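Local coordinates for protein PP1b (Porcine reproductive and respiratory syndrome virus, PDB 6JDR) that probably unwinds RNA and DNA duplexes with 5' to 3' polarity at the expense of ATP, as the zinc-binding helicase (nsp10) part of the viral replicase polyprotein, at residues I169-H174 and F223-A228; C230-V235 and S260-F265; G314-P319 and D326-I331; Y320-E325 and L346-S351. The protein carries 1 engineered substitution. All coordinates share one frame; numbering follows the deposited sequence.

Contact 1: residues I169-H174 and F223-A228. With ZN (zinc ion), chain E.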
loop_
_atom_site.group_PDB
_atom_site.type_symbol
_atom_site.label_atom_id
_atom_site.label_comp_id
_atom_site.label_asym_id
_atom_site.label_seq_id
_atom_site.Cartn_x
_atom_site.Cartn_y
_atom_site.Cartn_z
ATOM N N ILE A 169 -1.352 5.513 7.959
ATOM C CA ILE A 169 -0.352 4.459 7.851
ATOM C C ILE A 169 -0.338 3.650 9.148
ATOM O O ILE A 169 0.005 4.172 10.212
ATOM C CB ILE A 169 1.045 5.046 7.556
ATOM C CG1 ILE A 169 1.032 5.770 6.202
ATOM C CG2 ILE A 169 2.106 3.951 7.553
ATOM C CD1 ILE A 169 2.173 6.747 6.005
ATOM N N TYR A 170 -0.732 2.381 9.056
ATOM C CA TYR A 170 -0.705 1.475 10.197
ATOM C C TYR A 170 0.632 0.741 10.239
ATOM O O TYR A 170 1.147 0.315 9.203
ATOM C CB TYR A 170 -1.860 0.477 10.128
ATOM C CG TYR A 170 -3.228 1.114 10.229
ATOM C CD1 TYR A 170 -3.798 1.387 11.468
ATOM C CD2 TYR A 170 -3.958 1.440 9.084
ATOM C CE1 TYR A 170 -5.050 1.966 11.568
ATOM C CE2 TYR A 170 -5.214 2.019 9.173
ATOM C CZ TYR A 170 -5.757 2.278 10.415
ATOM O OH TYR A 170 -7.004 2.852 10.515
ATOM N N THR A 171 1.184 0.591 11.440
ATOM C CA THR A 171 2.516 0.026 11.612
ATOM C C THR A 171 2.568 -0.805 12.908
ATOM O O THR A 171 1.991 -0.403 13.922
ATOM C CB THR A 171 3.579 1.145 11.596
ATOM O OG1 THR A 171 4.894 0.580 11.572
ATOM C CG2 THR A 171 3.438 2.062 12.807
ATOM N N PRO A 172 3.241 -1.973 12.868
ATOM C CA PRO A 172 3.156 -2.979 13.933
ATOM C C PRO A 172 3.779 -2.640 15.291
ATOM O O PRO A 172 3.191 -2.981 16.314
ATOM C CB PRO A 172 3.872 -4.195 13.326
ATOM C CG PRO A 172 4.778 -3.626 12.294
ATOM C CD PRO A 172 4.023 -2.468 11.721
ATOM N N THR A 173 4.950 -2.008 15.317
ATOM C CA THR A 173 5.656 -1.777 16.583
ATOM C C THR A 173 5.978 -0.314 16.820
ATOM O O THR A 173 5.850 0.516 15.924
ATOM C CB THR A 173 6.971 -2.570 16.658
ATOM O OG1 THR A 173 7.950 -1.971 15.798
ATOM C CG2 THR A 173 6.745 -4.034 16.260
ATOM N N HIS A 174 6.399 -0.014 18.045
ATOM C CA HIS A 174 6.837 1.335 18.415
ATOM C C HIS A 174 7.988 1.793 17.526
ATOM O O HIS A 174 8.027 2.944 17.098
ATOM C CB HIS A 174 7.281 1.372 19.879
ATOM C CG HIS A 174 6.155 1.234 20.854
ATOM N ND1 HIS A 174 6.317 1.437 22.206
ATOM C CD2 HIS A 174 4.849 0.928 20.673
ATOM C CE1 HIS A 174 5.162 1.246 22.820
ATOM N NE2 HIS A 174 4.255 0.936 21.912
ATOM N N PHE A 223 -2.702 2.589 4.646
ATOM C CA PHE A 223 -1.519 1.805 4.301
ATOM C C PHE A 223 -1.111 0.906 5.461
ATOM O O PHE A 223 -1.374 1.220 6.624
ATOM C CB PHE A 223 -0.352 2.728 3.949
ATOM C CG PHE A 223 -0.570 3.542 2.705
ATOM C CD1 PHE A 223 0.002 3.161 1.503
ATOM C CD2 PHE A 223 -1.340 4.698 2.740
ATOM C CE1 PHE A 223 -0.193 3.909 0.356
ATOM C CE2 PHE A 223 -1.539 5.456 1.596
ATOM C CZ PHE A 223 -0.965 5.059 0.401
ATOM N N LEU A 224 -0.456 -0.206 5.130
ATOM C CA LEU A 224 0.051 -1.146 6.124
ATOM C C LEU A 224 1.565 -1.296 5.967
ATOM O O LEU A 224 2.050 -1.896 5.003
ATOM C CB LEU A 224 -0.628 -2.514 5.967
ATOM C CG LEU A 224 -0.998 -3.327 7.214
ATOM C CD1 LEU A 224 -0.836 -4.810 6.922
ATOM C CD2 LEU A 224 -0.199 -2.947 8.449
ATOM N N ASP A 225 2.299 -0.738 6.925
ATOM C CA ASP A 225 3.757 -0.794 6.945
ATOM C C ASP A 225 4.194 -2.168 7.443
ATOM O O ASP A 225 3.513 -2.772 8.265
ATOM C CB ASP A 225 4.276 0.315 7.869
ATOM C CG ASP A 225 5.792 0.389 7.929
ATOM O OD1 ASP A 225 6.461 0.268 6.877
ATOM O OD2 ASP A 225 6.313 0.593 9.049
ATOM N N GLU A 226 5.313 -2.668 6.925
ATOM C CA GLU A 226 5.906 -3.928 7.392
ATOM C C GLU A 226 4.882 -5.061 7.454
ATOM O O GLU A 226 4.777 -5.761 8.462
ATOM C CB GLU A 226 6.552 -3.737 8.774
ATOM C CG GLU A 226 7.693 -2.727 8.819
ATOM C CD GLU A 226 8.956 -3.231 8.147
ATOM O OE1 GLU A 226 9.364 -4.380 8.421
ATOM O OE2 GLU A 226 9.546 -2.472 7.353
ATOM N N ALA A 227 4.144 -5.247 6.366
ATOM C CA ALA A 227 3.015 -6.181 6.341
ATOM C C ALA A 227 3.354 -7.604 6.800
ATOM O O ALA A 227 2.547 -8.245 7.468
ATOM C CB ALA A 227 2.397 -6.213 4.952
ATOM N N ALA A 228 4.544 -8.088 6.460
ATOM C CA ALA A 228 4.946 -9.464 6.794
ATOM C C ALA A 228 5.221 -9.675 8.284
ATOM O O ALA A 228 5.330 -10.817 8.741
ATOM C CB ALA A 228 6.164 -9.867 5.978
HETATM ZN ZN ZN E . 6.602 -12.645 9.452
HETATM O O HOH W 1 6.968 -13.211 7.004
#
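Ile169 pairs with Phe223 where strands 168-171 and 222-224 run parallel in the seven-stranded sheet of the P-loop NTPase core; CG1 of Ile169 rests 4.0 Å from CB of Phe223. Next, Tyr170 bonds strand 222-224 and the residue after it through both its N and its O, bracketing Leu224: N donates to Phe223 O, and O accepts from Asp225 N at 2.8 Å. CB of Tyr170 lies near CD2 of Leu224, while its hydroxyl bonds Cys217 N outside the pair. Beyond the last bridge, Thr171 and Asp225 run alongside each other. With OG1 anti to the backbone N (chi1 -172°), Thr171 donates to the anti lone pair of Asp225 OD2 at 2.9 Å, and the same OG1 also bonds Thr176 of helix 174-184. The Asp225-Glu226 pair at this strand end is consistent with the Walker B motif of superfamily 1 helicases; both residues have been seen to bind zinc in this protein, though that site is not occupied in this chain. Pro172 then packs across Glu226, its CG 3.9 Å from CB of Glu226, and its CD sits 3.5 Å from Asp225 O. Two residues after Glu226, Ala228 O coordinates a zinc ion at 2.3 Å.

Contact 2: residues C230-V235 and S260-F265. With ZN (zinc ion), chain E.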
loop_
_atom_site.group_PDB
_atom_site.type_symbol
_atom_site.label_atom_id
_atom_site.label_comp_id
_atom_site.label_asym_id
_atom_site.label_seq_id
_atom_site.Cartn_x
_atom_site.Cartn_y
_atom_site.Cartn_z
ATOM N N CYS A 230 3.219 -8.139 10.693
ATOM C CA CYS A 230 2.051 -7.636 11.423
ATOM C C CYS A 230 1.231 -8.709 12.122
ATOM O O CYS A 230 1.254 -9.873 11.739
ATOM C CB CYS A 230 1.143 -6.843 10.486
ATOM S SG CYS A 230 1.770 -5.198 10.113
ATOM N N ASN A 231 0.501 -8.288 13.150
ATOM C CA ASN A 231 -0.399 -9.165 13.892
ATOM C C ASN A 231 -1.591 -9.540 13.023
ATOM O O ASN A 231 -2.286 -8.668 12.513
ATOM C CB ASN A 231 -0.869 -8.468 15.173
ATOM C CG ASN A 231 -1.838 -9.314 15.984
ATOM O OD1 ASN A 231 -2.990 -9.515 15.588
ATOM N ND2 ASN A 231 -1.384 -9.790 17.138
ATOM N N HIS A 232 -1.831 -10.839 12.874
ATOM C CA HIS A 232 -2.821 -11.334 11.914
ATOM C C HIS A 232 -4.234 -10.873 12.251
ATOM O O HIS A 232 -4.967 -10.442 11.370
ATOM C CB HIS A 232 -2.776 -12.862 11.817
ATOM C CG HIS A 232 -1.503 -13.395 11.243
ATOM N ND1 HIS A 232 -1.328 -14.728 10.937
ATOM C CD2 HIS A 232 -0.342 -12.778 10.918
ATOM C CE1 HIS A 232 -0.109 -14.913 10.463
ATOM N NE2 HIS A 232 0.511 -13.745 10.440
ATOM N N LEU A 233 -4.600 -10.951 13.527
ATOM C CA LEU A 233 -5.935 -10.550 13.968
ATOM C C LEU A 233 -6.167 -9.050 13.787
ATOM O O LEU A 233 -7.258 -8.637 13.388
ATOM C CB LEU A 233 -6.167 -10.948 15.434
ATOM C CG LEU A 233 -7.586 -10.715 15.973
ATOM C CD1 LEU A 233 -8.601 -11.589 15.250
ATOM C CD2 LEU A 233 -7.644 -10.968 17.472
ATOM N N ASP A 234 -5.153 -8.236 14.078
ATOM C CA ASP A 234 -5.264 -6.792 13.866
ATOM C C ASP A 234 -5.459 -6.456 12.389
ATOM O O ASP A 234 -6.170 -5.514 12.054
ATOM C CB ASP A 234 -4.031 -6.054 14.391
ATOM C CG ASP A 234 -3.970 -6.017 15.898
ATOM O OD1 ASP A 234 -5.030 -6.111 16.546
ATOM O OD2 ASP A 234 -2.861 -5.880 16.444
ATOM N N VAL A 235 -4.822 -7.224 11.513
ATOM C CA VAL A 235 -4.969 -7.010 10.081
ATOM C C VAL A 235 -6.410 -7.301 9.655
ATOM O O VAL A 235 -6.991 -6.562 8.856
ATOM C CB VAL A 235 -3.972 -7.862 9.269
ATOM C CG1 VAL A 235 -4.313 -7.841 7.788
ATOM C CG2 VAL A 235 -2.557 -7.352 9.494
ATOM N N SER A 260 5.932 -16.462 8.510
ATOM C CA SER A 260 4.568 -16.281 8.963
ATOM C C SER A 260 4.096 -14.916 8.491
ATOM O O SER A 260 4.765 -13.911 8.705
ATOM C CB SER A 260 4.484 -16.369 10.484
ATOM O OG SER A 260 3.252 -15.858 10.952
ATOM N N HIS A 261 2.949 -14.895 7.826
ATOM C CA HIS A 261 2.329 -13.655 7.394
ATOM C C HIS A 261 0.841 -13.903 7.242
ATOM O O HIS A 261 0.421 -15.042 7.064
ATOM C CB HIS A 261 2.938 -13.175 6.075
ATOM C CG HIS A 261 2.843 -14.174 4.965
ATOM N ND1 HIS A 261 3.840 -15.088 4.701
ATOM C CD2 HIS A 261 1.869 -14.406 4.052
ATOM C CE1 HIS A 261 3.487 -15.837 3.671
ATOM N NE2 HIS A 261 2.295 -15.445 3.261
ATOM N N CYS A 262 0.044 -12.847 7.318
ATOM C CA CYS A 262 -1.405 -13.001 7.238
ATOM C C CYS A 262 -1.791 -13.653 5.914
ATOM O O CYS A 262 -1.286 -13.270 4.858
ATOM C CB CYS A 262 -2.112 -11.655 7.394
ATOM S SG CYS A 262 -3.862 -11.810 7.825
ATOM N N TYR A 263 -2.676 -14.645 5.981
ATOM C CA TYR A 263 -3.124 -15.385 4.794
ATOM C C TYR A 263 -3.675 -14.472 3.692
ATOM O O TYR A 263 -3.573 -14.796 2.510
ATOM C CB TYR A 263 -4.193 -16.417 5.171
ATOM C CG TYR A 263 -5.556 -15.800 5.389
ATOM C CD1 TYR A 263 -6.496 -15.766 4.361
ATOM C CD2 TYR A 263 -5.893 -15.219 6.608
ATOM C CE1 TYR A 263 -7.739 -15.182 4.548
ATOM C CE2 TYR A 263 -7.135 -14.639 6.806
ATOM C CZ TYR A 263 -8.054 -14.621 5.773
ATOM O OH TYR A 263 -9.287 -14.044 5.965
ATOM N N VAL A 264 -4.262 -13.341 4.083
ATOM C CA VAL A 264 -4.859 -12.417 3.119
ATOM C C VAL A 264 -3.879 -11.958 2.039
ATOM O O VAL A 264 -4.295 -11.685 0.914
ATOM C CB VAL A 264 -5.495 -11.172 3.788
ATOM C CG1 VAL A 264 -6.664 -11.574 4.678
ATOM C CG2 VAL A 264 -4.467 -10.350 4.561
ATOM N N PHE A 265 -2.588 -11.897 2.369
ATOM C CA PHE A 265 -1.573 -11.431 1.417
ATOM C C PHE A 265 -1.349 -12.396 0.259
ATOM O O PHE A 265 -0.930 -11.978 -0.818
ATOM C CB PHE A 265 -0.234 -11.158 2.114
ATOM C CG PHE A 265 -0.334 -10.212 3.274
ATOM C CD1 PHE A 265 -1.175 -9.108 3.229
ATOM C CD2 PHE A 265 0.420 -10.427 4.416
ATOM C CE1 PHE A 265 -1.268 -8.244 4.306
ATOM C CE2 PHE A 265 0.335 -9.566 5.493
ATOM C CZ PHE A 265 -0.509 -8.474 5.441
HETATM ZN ZN ZN E . 6.602 -12.645 9.452
HETATM O O HOH W 2 1.614 -10.603 8.406
HETATM O O HOH W 3 2.767 -11.986 10.760
HETATM O O HOH W 1 6.968 -13.211 7.004
#
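His232 and the 260-262 loop meet beside a zinc site, in which Ser260 O holds the ion at 2.4 Å. The main contact is a CH-pi interaction: Cys262 CA sits over the centre of the His232 imidazole, 3.8 Å from the centroid and 8° off the ring normal. CG of His232 is anti to its own carbonyl carbon (chi1 -66°), beside the backbone N, and CE1 of the ring lies 3.4 Å from His261 O. Water 3 links His232 NE2 (2.9 Å) to Cys230 O (2.8 Å), with a weak reach to Ser260 O. Water 2 accepts from Cys262 N at 2.9 Å and makes a weak bond to Cys230 O. In the helicase core this joins the start of helix 232-239, which follows sheet strand 222-224, to the loop before strand 270-276. Asn231 is the helix N-cap, its OD1 accepting from Asp234 N. One turn in, Val235 CG1 packs 4.0 Å from Cys262 SG, and touches Val264 CG2 as the two valines pass in opposite senses. The CB of His261 points away from the helix, and its imidazole is held between Asp259 and Asp266.

Contact 3: residues G314-P319 and D326-I331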
loop_
_atom_site.group_PDB
_atom_site.type_symbol
_atom_site.label_atom_id
_atom_site.label_comp_id
_atom_site.label_asym_id
_atom_site.label_seq_id
_atom_site.Cartn_x
_atom_site.Cartn_y
_atom_site.Cartn_z
ATOM N N GLY A 314 22.787 14.816 -29.402
ATOM C CA GLY A 314 23.082 13.422 -29.079
ATOM C C GLY A 314 22.955 12.532 -30.299
ATOM O O GLY A 314 23.174 12.981 -31.420
ATOM N N GLN A 315 22.598 11.269 -30.080
ATOM C CA GLN A 315 22.348 10.345 -31.180
ATOM C C GLN A 315 20.964 10.603 -31.763
ATOM O O GLN A 315 19.976 10.618 -31.031
ATOM C CB GLN A 315 22.446 8.894 -30.698
ATOM C CG GLN A 315 22.178 7.850 -31.775
ATOM C CD GLN A 315 23.126 7.970 -32.954
ATOM O OE1 GLN A 315 24.331 7.773 -32.810
ATOM N NE2 GLN A 315 22.587 8.295 -34.127
ATOM N N VAL A 316 20.897 10.806 -33.076
ATOM C CA VAL A 316 19.620 10.996 -33.759
ATOM C C VAL A 316 19.019 9.641 -34.120
ATOM O O VAL A 316 19.716 8.758 -34.631
ATOM C CB VAL A 316 19.772 11.848 -35.037
ATOM C CG1 VAL A 316 18.449 11.943 -35.789
ATOM C CG2 VAL A 316 20.291 13.236 -34.688
ATOM N N LEU A 317 17.724 9.491 -33.847
ATOM C CA LEU A 317 16.988 8.272 -34.155
ATOM C C LEU A 317 15.812 8.610 -35.050
ATOM O O LEU A 317 15.193 9.660 -34.887
ATOM C CB LEU A 317 16.470 7.624 -32.873
ATOM C CG LEU A 317 17.513 7.184 -31.847
ATOM C CD1 LEU A 317 16.828 6.587 -30.624
ATOM C CD2 LEU A 317 18.482 6.182 -32.455
ATOM N N THR A 318 15.504 7.716 -35.988
ATOM C CA THR A 318 14.378 7.916 -36.896
ATOM C C THR A 318 13.865 6.570 -37.410
ATOM O O THR A 318 14.650 5.655 -37.623
ATOM C CB THR A 318 14.767 8.845 -38.071
ATOM O OG1 THR A 318 13.616 9.116 -38.884
ATOM C CG2 THR A 318 15.871 8.226 -38.926
ATOM N N PRO A 319 12.541 6.432 -37.590
ATOM C CA PRO A 319 12.023 5.151 -38.060
ATOM C C PRO A 319 12.685 4.640 -39.346
ATOM O O PRO A 319 13.208 3.522 -39.366
ATOM C CB PRO A 319 10.540 5.443 -38.309
ATOM C CG PRO A 319 10.210 6.552 -37.380
ATOM C CD PRO A 319 11.463 7.354 -37.185
ATOM N N ASP A 326 23.530 12.644 -41.750
ATOM C CA ASP A 326 24.762 12.679 -40.964
ATOM C C ASP A 326 24.991 11.305 -40.304
ATOM O O ASP A 326 24.971 10.290 -40.999
ATOM C CB ASP A 326 24.702 13.842 -39.955
ATOM C CG ASP A 326 26.068 14.214 -39.390
ATOM O OD1 ASP A 326 26.957 13.338 -39.319
ATOM O OD2 ASP A 326 26.244 15.391 -39.004
ATOM N N SER A 327 25.175 11.258 -38.984
ATOM C CA SER A 327 25.456 10.009 -38.278
ATOM C C SER A 327 24.214 9.443 -37.573
ATOM O O SER A 327 24.329 8.759 -36.555
ATOM C CB SER A 327 26.576 10.246 -37.262
ATOM O OG SER A 327 26.206 11.250 -36.331
ATOM N N ALA A 328 23.032 9.722 -38.120
ATOM C CA ALA A 328 21.781 9.221 -37.557
ATOM C C ALA A 328 21.594 7.747 -37.890
ATOM O O ALA A 328 22.118 7.258 -38.890
ATOM C CB ALA A 328 20.607 10.027 -38.084
ATOM N N ILE A 329 20.833 7.051 -37.049
ATOM C CA ILE A 329 20.535 5.630 -37.245
ATOM C C ILE A 329 19.044 5.367 -37.100
ATOM O O ILE A 329 18.308 6.196 -36.558
ATOM C CB ILE A 329 21.300 4.746 -36.238
ATOM C CG1 ILE A 329 20.956 5.139 -34.794
ATOM C CG2 ILE A 329 22.799 4.853 -36.482
ATOM C CD1 ILE A 329 21.542 4.217 -33.749
ATOM N N THR A 330 18.598 4.210 -37.579
ATOM C CA THR A 330 17.215 3.803 -37.379
ATOM C C THR A 330 16.984 3.419 -35.924
ATOM O O THR A 330 17.929 3.145 -35.177
ATOM C CB THR A 330 16.811 2.606 -38.257
ATOM O OG1 THR A 330 17.669 1.491 -37.982
ATOM C CG2 THR A 330 16.882 2.971 -39.728
ATOM N N ILE A 331 15.716 3.394 -35.535
ATOM C CA ILE A 331 15.330 2.944 -34.208
ATOM C C ILE A 331 15.601 1.443 -34.073
ATOM O O ILE A 331 15.981 0.977 -33.000
ATOM C CB ILE A 331 13.847 3.258 -33.920
ATOM C CG1 ILE A 331 13.621 4.776 -33.908
ATOM C CG2 ILE A 331 13.421 2.661 -32.590
ATOM C CD1 ILE A 331 12.181 5.187 -34.143
#
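Leu317 and Ile329 form the apolar centre, their side chains running alongside each other with CD2 of Leu317 3.6 Å from CG1 of Ile329. They stand on one face of a parallel pairing at the edge of a five-stranded sheet, consistent with the second RecA-like domain of a superfamily 1 helicase; strand 329-330 is outermost. Ile329 holds CG1 between its backbone N and carbonyl carbon (chi1 58°), and this branch also touches Gln315. To one end, Pro319 CD meets Ile331 CD1 at 3.8 Å, in a region backed by helix 354-361. To the other, Val316 CB presses against Ala328 CB at 3.6 Å.

The backbone bonds grow less straight along the pair: Ile329 N to Val316 O spans 3.2 Å at 173°, Thr318 N to Ile329 O is more bent, and the last, Ile331 N to Thr318 O, is long and bent (3.3 Å), the pairing being loose at this end. At the polar edge, a bend at chi2 (58°) places CD of Gln315, whose side chain crosses Ile329 nearly perpendicularly. Its amide NE2 is spent on two acceptors lying in the amide plane: Ser327 O at 3.0 Å, and Val316 O, which NE2 and Ile329 N approach from opposite faces of the carbonyl plane.

Contact 4: residues Y320-E325 and L346-S351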
loop_
_atom_site.group_PDB
_atom_site.type_symbol
_atom_site.label_atom_id
_atom_site.label_comp_id
_atom_site.label_asym_id
_atom_site.label_seq_id
_atom_site.Cartn_x
_atom_site.Cartn_y
_atom_site.Cartn_z
ATOM N N TYR A 320 12.675 5.467 -40.390
ATOM C CA TYR A 320 13.052 5.033 -41.736
ATOM C C TYR A 320 14.474 5.435 -42.127
ATOM O O TYR A 320 14.935 6.524 -41.783
ATOM C CB TYR A 320 12.081 5.623 -42.761
ATOM C CG TYR A 320 10.619 5.269 -42.558
ATOM C CD1 TYR A 320 10.228 3.999 -42.133
ATOM C CD2 TYR A 320 9.624 6.201 -42.832
ATOM C CE1 TYR A 320 8.891 3.681 -41.966
ATOM C CE2 TYR A 320 8.285 5.890 -42.674
ATOM C CZ TYR A 320 7.923 4.630 -42.240
ATOM O OH TYR A 320 6.589 4.329 -42.085
ATOM N N HIS A 321 15.152 4.554 -42.865
ATOM C CA HIS A 321 16.477 4.854 -43.430
ATOM C C HIS A 321 16.458 6.094 -44.327
ATOM O O HIS A 321 17.413 6.870 -44.330
ATOM C CB HIS A 321 17.013 3.669 -44.242
ATOM C CG HIS A 321 17.512 2.528 -43.410
ATOM N ND1 HIS A 321 16.858 1.316 -43.340
ATOM C CD2 HIS A 321 18.613 2.407 -42.629
ATOM C CE1 HIS A 321 17.529 0.502 -42.546
ATOM N NE2 HIS A 321 18.598 1.139 -42.102
ATOM N N ARG A 322 15.370 6.274 -45.076
ATOM C CA ARG A 322 15.205 7.427 -45.971
ATOM C C ARG A 322 15.427 8.780 -45.287
ATOM O O ARG A 322 15.870 9.733 -45.924
ATOM C CB ARG A 322 13.803 7.422 -46.589
ATOM C CG ARG A 322 13.604 8.452 -47.698
ATOM C CD ARG A 322 12.372 9.316 -47.461
ATOM N NE ARG A 322 11.176 8.778 -48.105
ATOM C CZ ARG A 322 9.924 9.111 -47.791
ATOM N NH1 ARG A 322 9.665 9.975 -46.813
ATOM N NH2 ARG A 322 8.915 8.555 -48.457
ATOM N N ASP A 323 15.108 8.869 -44.001
ATOM C CA ASP A 323 15.183 10.136 -43.281
ATOM C C ASP A 323 16.464 10.291 -42.459
ATOM O O ASP A 323 16.607 11.261 -41.714
ATOM C CB ASP A 323 13.944 10.288 -42.400
ATOM C CG ASP A 323 12.652 10.132 -43.190
ATOM O OD1 ASP A 323 12.591 10.634 -44.332
ATOM O OD2 ASP A 323 11.700 9.505 -42.679
ATOM N N ARG A 324 17.401 9.353 -42.613
ATOM C CA ARG A 324 18.693 9.431 -41.932
ATOM C C ARG A 324 19.583 10.499 -42.554
ATOM O O ARG A 324 19.718 10.565 -43.773
ATOM C CB ARG A 324 19.436 8.104 -42.019
ATOM C CG ARG A 324 18.813 6.952 -41.253
ATOM C CD ARG A 324 19.542 5.662 -41.594
ATOM N NE ARG A 324 20.986 5.800 -41.397
ATOM C CZ ARG A 324 21.924 5.151 -42.086
ATOM N NH1 ARG A 324 21.608 4.289 -43.047
ATOM N NH2 ARG A 324 23.202 5.374 -41.811
ATOM N N GLU A 325 20.200 11.315 -41.702
ATOM C CA GLU A 325 21.150 12.342 -42.125
ATOM C C GLU A 325 22.364 12.297 -41.212
ATOM O O GLU A 325 22.242 11.956 -40.038
ATOM C CB GLU A 325 20.506 13.727 -42.045
ATOM C CG GLU A 325 19.206 13.857 -42.824
ATOM C CD GLU A 325 18.539 15.208 -42.650
ATOM O OE1 GLU A 325 19.090 16.069 -41.933
ATOM O OE2 GLU A 325 17.456 15.407 -43.242
ATOM N N LEU A 346 11.069 12.484 -36.386
ATOM C CA LEU A 346 9.872 11.888 -36.987
ATOM C C LEU A 346 9.288 12.752 -38.108
ATOM O O LEU A 346 8.158 13.231 -38.001
ATOM C CB LEU A 346 8.801 11.674 -35.908
ATOM C CG LEU A 346 9.207 10.875 -34.666
ATOM C CD1 LEU A 346 8.200 11.089 -33.546
ATOM C CD2 LEU A 346 9.338 9.398 -34.999
ATOM N N PRO A 347 10.048 12.949 -39.196
ATOM C CA PRO A 347 9.557 13.765 -40.309
ATOM C C PRO A 347 8.406 13.148 -41.106
ATOM O O PRO A 347 7.615 13.886 -41.691
ATOM C CB PRO A 347 10.789 13.916 -41.208
ATOM C CG PRO A 347 11.640 12.741 -40.880
ATOM C CD PRO A 347 11.430 12.491 -39.419
ATOM N N THR A 348 8.311 11.819 -41.132
ATOM C CA THR A 348 7.355 11.135 -42.004
ATOM C C THR A 348 6.117 10.674 -41.237
ATOM O O THR A 348 6.227 10.056 -40.181
ATOM C CB THR A 348 8.021 9.933 -42.696
ATOM O OG1 THR A 348 9.209 10.375 -43.365
ATOM C CG2 THR A 348 7.079 9.292 -43.711
ATOM N N LYS A 349 4.942 10.964 -41.792
ATOM C CA LYS A 349 3.668 10.693 -41.126
ATOM C C LYS A 349 3.361 9.195 -41.083
ATOM O O LYS A 349 3.684 8.465 -42.021
ATOM C CB LYS A 349 2.532 11.433 -41.837
ATOM C CG LYS A 349 1.281 11.609 -40.991
ATOM C CD LYS A 349 0.061 11.935 -41.837
ATOM C CE LYS A 349 -1.186 12.054 -40.975
ATOM N NZ LYS A 349 -2.440 11.893 -41.762
ATOM N N ASP A 350 2.735 8.759 -39.988
ATOM C CA ASP A 350 2.381 7.354 -39.758
ATOM C C ASP A 350 3.594 6.424 -39.805
ATOM O O ASP A 350 3.506 5.306 -40.312
ATOM C CB ASP A 350 1.308 6.889 -40.754
ATOM C CG ASP A 350 0.016 7.689 -40.643
ATOM O OD1 ASP A 350 -0.453 7.918 -39.506
ATOM O OD2 ASP A 350 -0.540 8.079 -41.693
ATOM N N SER A 351 4.718 6.882 -39.257
ATOM C CA SER A 351 5.973 6.124 -39.296
ATOM C C SER A 351 6.332 5.472 -37.962
ATOM O O SER A 351 7.419 4.907 -37.825
ATOM C CB SER A 351 7.122 7.040 -39.728
ATOM O OG SER A 351 7.373 8.039 -38.754
#
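Asp323 and Thr348 carry the close-fitting part of this contact. Thr348 OG1 donates to Asp323 OD2 at 2.7 Å, meeting the oxygen on its syn side but 29° out of the carboxylate plane. Asp323 also packs alongside Pro347, whose CG lies 3.6 Å from CG of the carboxylate. Next to them the Tyr320 ring reaches across to the second loop. Its CE2 is 3.4 Å from Ser351 CB, in an oblique approach, and its OH lies 3.4 Å from Ser351 CA, while Thr348 CG2 touches the ring at its edge, in plane, 3.8 Å from CE2. Thr348 thus uses both branches, the hydroxyl for Asp323 and the methyl for Tyr320.

The solvent side is looser. Arg322, exposed and bent at chi2 and chi3, brings NH1 only to 3.5 Å from Thr348 OG1, and its salt bridge to Asp323 OD1 is long, at 3.9 Å. At that distance the guanidinium may still favour the ionised form of Asp323.

On the receiving side, residues 348-351 make a type II beta turn, with Asp350 at positive phi (57°), and Ser351 OG donates back to Thr348 O. The two loops follow strands 315-318 and 342-345, neighbours in a parallel sheet, and so meet at its carboxyl-terminal edge, where such loops gather in RecA-like folds.

The four contacts form two touching pairs, all within the helicase core. Contacts 1 and 2 have centres about 11 Å apart and share a zinc ion: Ala228 O comes from one, Ser260 O from the other, with water 1 common to both. They also pack directly, Leu224 CD2 lying 3.4 Å from Cys230 SG. Glu226 of contact 1 is about 3 Å, side chain to ion, from a further zinc and lies near the probable P-loop. Contacts 3 and 4, centres about 10 Å apart, interleave along the chain; Pro319 CB meets Ser351 O at 3.2 Å. This second pair is remote: nearest atoms of contacts 1 and 3 are about 35 Å apart.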